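Local atomic coordinates of MIP07328p (Drosophila melanogaster, PDB entry 6FKK), a protein that probably acts as a chemorepellent axon guidance cue that binds semaphorin receptors, the chain here comprising its sema domain and adjoining plexin repeat. Residues G173-Y178 / N193-V198. Numbering follows the deposited sequence.
Sequences GDPLIY and NQPDFV. With NAG (2-acetamido-2-deoxy-beta-D-glucopyranose), chain E.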
ATOM      1  N   GLY A 173      18.084   3.156 -14.151  1.00 62.06           N
ATOM      2  CA  GLY A 173      18.874   4.104 -13.393  1.00 55.69           C
ATOM      3  C   GLY A 173      18.385   5.534 -13.490  1.00 64.58           C
ATOM      4  O   GLY A 173      19.116   6.468 -13.145  1.00 66.34           O
ATOM      5  N   ASP A 174      17.152   5.726 -13.959  1.00 68.16           N
ATOM      6  CA  ASP A 174      16.544   7.051 -14.074  1.00 74.25           C
ATOM      7  C   ASP A 174      15.149   7.009 -13.465  1.00 73.68           C
ATOM      8  O   ASP A 174      14.147   6.884 -14.180  1.00 66.05           O
ATOM      9  CB  ASP A 174      16.493   7.518 -15.529  1.00 69.98           C
ATOM     10  CG  ASP A 174      16.016   8.954 -15.665  1.00 88.09           C
ATOM     11  OD1 ASP A 174      15.930   9.658 -14.636  1.00 82.46           O
ATOM     12  OD2 ASP A 174      15.725   9.380 -16.804  1.00 93.07           O
ATOM     13  N   PRO A 175      15.049   7.115 -12.143  1.00 55.38           N
ATOM     14  CA  PRO A 175      13.734   7.168 -11.503  1.00 50.90           C
ATOM     15  C   PRO A 175      13.099   8.541 -11.645  1.00 50.50           C
ATOM     16  O   PRO A 175      13.776   9.572 -11.659  1.00 56.04           O
ATOM     17  CB  PRO A 175      14.050   6.860 -10.037  1.00 48.77           C
ATOM     18  CG  PRO A 175      15.436   7.392  -9.855  1.00 58.44           C
ATOM     19  CD  PRO A 175      16.148   7.156 -11.162  1.00 51.15           C
ATOM     20  N   LEU A 176      11.771   8.547 -11.749  1.00 41.91           N
ATOM     21  CA  LEU A 176      11.055   9.808 -11.869  1.00 66.87           C
ATOM     22  C   LEU A 176       9.624   9.645 -11.383  1.00 62.61           C
ATOM     23  O   LEU A 176       9.116   8.532 -11.230  1.00 57.35           O
ATOM     24  CB  LEU A 176      11.066  10.337 -13.312  1.00 43.72           C
ATOM     25  CG  LEU A 176      10.750   9.455 -14.531  1.00 45.24           C
ATOM     26  CD1 LEU A 176       9.373   8.809 -14.496  1.00 44.59           C
ATOM     27  CD2 LEU A 176      10.885  10.289 -15.792  1.00 55.05           C
ATOM     28  N   ILE A 177       8.988  10.789 -11.144  1.00 51.92           N
ATOM     29  CA  ILE A 177       7.542  10.896 -10.999  1.00 45.75           C
ATOM     30  C   ILE A 177       7.061  11.835 -12.096  1.00 49.37           C
ATOM     31  O   ILE A 177       7.543  12.968 -12.201  1.00 56.36           O
ATOM     32  CB  ILE A 177       7.140  11.413  -9.606  1.00 44.06           C
ATOM     33  CG1 ILE A 177       7.708  10.506  -8.512  1.00 36.62           C
ATOM     34  CG2 ILE A 177       5.632  11.493  -9.492  1.00 46.09           C
ATOM     35  CD1 ILE A 177       7.311  10.916  -7.107  1.00 42.21           C
ATOM     36  N   TYR A 178       6.126  11.363 -12.916  1.00 48.31           N
ATOM     37  CA  TYR A 178       5.810  12.022 -14.174  1.00 54.60           C
ATOM     38  C   TYR A 178       4.303  12.157 -14.356  1.00 55.01           C
ATOM     39  O   TYR A 178       3.528  11.300 -13.922  1.00 43.43           O
ATOM     40  CB  TYR A 178       6.425  11.242 -15.347  1.00 45.55           C
ATOM     41  CG  TYR A 178       6.065  11.758 -16.718  1.00 58.95           C
ATOM     42  CD1 TYR A 178       6.705  12.864 -17.255  1.00 61.28           C
ATOM     43  CD2 TYR A 178       5.097  11.124 -17.484  1.00 63.33           C
ATOM     44  CE1 TYR A 178       6.383  13.331 -18.512  1.00 70.35           C
ATOM     45  CE2 TYR A 178       4.767  11.585 -18.742  1.00 60.12           C
ATOM     46  CZ  TYR A 178       5.412  12.689 -19.251  1.00 64.47           C
ATOM     47  OH  TYR A 178       5.090  13.155 -20.504  1.00 70.74           O
ATOM     48  N   ASN A 193      16.499   9.091  -4.754  1.00 66.09           N
ATOM     49  CA  ASN A 193      17.787   8.407  -4.614  1.00 62.60           C
ATOM     50  C   ASN A 193      17.535   6.900  -4.616  1.00 58.23           C
ATOM     51  O   ASN A 193      17.357   6.297  -3.553  1.00 56.70           O
ATOM     52  CB  ASN A 193      18.500   8.857  -3.341  1.00 65.43           C
ATOM     53  CG  ASN A 193      19.974   8.510  -3.340  1.00 66.30           C
ATOM     54  OD1 ASN A 193      20.417   7.615  -4.060  1.00 59.69           O
ATOM     55  ND2 ASN A 193      20.747   9.221  -2.526  1.00 69.81           N
ATOM     56  N   GLN A 194      17.541   6.302  -5.803  1.00 61.04           N
ATOM     57  CA  GLN A 194      17.269   4.880  -5.991  1.00 60.52           C
ATOM     58  C   GLN A 194      15.997   4.428  -5.270  1.00 50.12           C
ATOM     59  O   GLN A 194      16.047   3.539  -4.410  1.00 79.11           O
ATOM     60  CB  GLN A 194      18.461   4.042  -5.548  1.00 52.59           C
ATOM     61  CG  GLN A 194      19.774   4.420  -6.211  1.00 64.09           C
ATOM     62  CD  GLN A 194      20.879   3.423  -5.921  1.00 73.24           C
ATOM     63  OE1 GLN A 194      20.625   2.229  -5.758  1.00 79.90           O
ATOM     64  NE2 GLN A 194      22.114   3.909  -5.855  1.00 48.46           N
ATOM     65  N   PRO A 195      14.843   4.999  -5.604  1.00 47.25           N
ATOM     66  CA  PRO A 195      13.623   4.684  -4.858  1.00 44.57           C
ATOM     67  C   PRO A 195      12.927   3.433  -5.368  1.00 39.57           C
ATOM     68  O   PRO A 195      12.974   3.095  -6.552  1.00 58.46           O
ATOM     69  CB  PRO A 195      12.752   5.921  -5.090  1.00 45.11           C
ATOM     70  CG  PRO A 195      13.128   6.354  -6.466  1.00 37.49           C
ATOM     71  CD  PRO A 195      14.598   6.027  -6.630  1.00 46.63           C
ATOM     72  N   ASP A 196      12.273   2.740  -4.438  1.00 49.99           N
ATOM     73  CA  ASP A 196      11.369   1.635  -4.740  1.00 36.34           C
ATOM     74  C   ASP A 196       9.985   2.047  -4.259  1.00 34.42           C
ATOM     75  O   ASP A 196       9.749   2.142  -3.049  1.00 46.70           O
ATOM     76  CB  ASP A 196      11.824   0.335  -4.073  1.00 53.93           C
ATOM     77  CG  ASP A 196      13.135  -0.188  -4.635  1.00 76.42           C
ATOM     78  OD1 ASP A 196      13.705   0.456  -5.540  1.00 93.94           O
ATOM     79  OD2 ASP A 196      13.597  -1.250  -4.166  1.00 84.65           O
ATOM     80  N   PHE A 197       9.080   2.305  -5.198  1.00 49.12           N
ATOM     81  CA  PHE A 197       7.764   2.824  -4.859  1.00 37.06           C
ATOM     82  C   PHE A 197       6.829   1.702  -4.427  1.00 42.85           C
ATOM     83  O   PHE A 197       6.894   0.577  -4.933  1.00 55.88           O
ATOM     84  CB  PHE A 197       7.166   3.579  -6.046  1.00 34.18           C
ATOM     85  CG  PHE A 197       7.992   4.750  -6.494  1.00 44.72           C
ATOM     86  CD1 PHE A 197       7.817   5.998  -5.920  1.00 43.79           C
ATOM     87  CD2 PHE A 197       8.948   4.604  -7.486  1.00 45.40           C
ATOM     88  CE1 PHE A 197       8.575   7.078  -6.327  1.00 50.21           C
ATOM     89  CE2 PHE A 197       9.711   5.681  -7.898  1.00 52.10           C
ATOM     90  CZ  PHE A 197       9.525   6.919  -7.318  1.00 50.98           C
ATOM     91  N   VAL A 198       5.950   2.021  -3.477  1.00 50.06           N
ATOM     92  CA  VAL A 198       5.014   1.047  -2.926  1.00 42.10           C
ATOM     93  C   VAL A 198       3.560   1.474  -3.061  1.00 46.50           C
ATOM     94  O   VAL A 198       2.668   0.659  -2.781  1.00 54.18           O
ATOM     95  CB  VAL A 198       5.328   0.732  -1.447  1.00 45.91           C
ATOM     96  CG1 VAL A 198       6.793   0.351  -1.271  1.00 41.93           C
ATOM     97  CG2 VAL A 198       4.958   1.909  -0.560  1.00 53.86           C
TER
HETATM   98  C1  NAG E1014      12.862  -0.150  -9.624  1.00111.58           C
HETATM   99  C2  NAG E1014      14.028  -0.936 -10.254  1.00130.58           C
HETATM  100  C3  NAG E1014      15.382  -0.392  -9.794  1.00130.63           C
HETATM  101  C4  NAG E1014      15.457   1.116  -9.985  1.00144.43           C
HETATM  102  C5  NAG E1014      14.283   1.771  -9.273  1.00141.57           C
HETATM  103  C6  NAG E1014      14.254   3.273  -9.439  1.00158.52           C
HETATM  104  C7  NAG E1014      14.026  -2.891  -8.739  1.00144.20           C
HETATM  105  C8  NAG E1014      13.887  -4.381  -8.658  1.00135.37           C
HETATM  106  N2  NAG E1014      13.921  -2.360  -9.966  1.00144.18           N
HETATM  107  O3  NAG E1014      16.415  -1.024 -10.541  1.00119.74           O
HETATM  108  O4  NAG E1014      16.676   1.617  -9.451  1.00155.49           O
HETATM  109  O5  NAG E1014      13.059   1.263  -9.822  1.00114.25           O
HETATM  110  O6  NAG E1014      15.565   3.820  -9.445  1.00165.56           O
HETATM  111  O7  NAG E1014      14.220  -2.204  -7.739  1.00150.69           O
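Pro175 and Pro195 meet where two neighbouring sheets of the sema-domain beta-propeller come together: strand 175-178 is an edge of the sheet with strands 154-158 and 161-165, while strand 196-203 pairs with strand 206-214. The two pyrrolidine rings cross at about a right angle, and CD of Pro195 lies against both CB of Pro175 (3.5 Å) and CG of the same ring. Deeper in, the packing between side chains is apolar. Ile177 has CG1 anti to its carbonyl carbon (chi1 -57°) and an extended tip (chi2 -178°), which brings CG1 and CD1 obliquely against the CE1-CZ end of the Phe197 ring, with CD1 4.1 Å from Phe197 CE1. Ala165 touches both of these side chains, and Phe211 meets the Phe197 ring with planes at about 55°, so the aromatic is packed from several strands. The loose side is at Gln194, which is exposed, and Asp196, partly so; neither packs appreciably on 173-178, and an N-linked sugar, probably carried by Asn152, lies beside them. Here Asp196 OD1 is 3.5 Å from the acetamido oxygen O7 of NAG, a loose approach of two oxygens, and OD2 forms a weak, long ion pair with Arg212. With an alanine in place of Asp196, Arg212 is likely to lose this weak partner and the acetamido group its flanking carboxylate. The sugar's hydroxymethyl arm reaches in toward the prolines, its O6 coming within 3.4 Å of Pro175 CB.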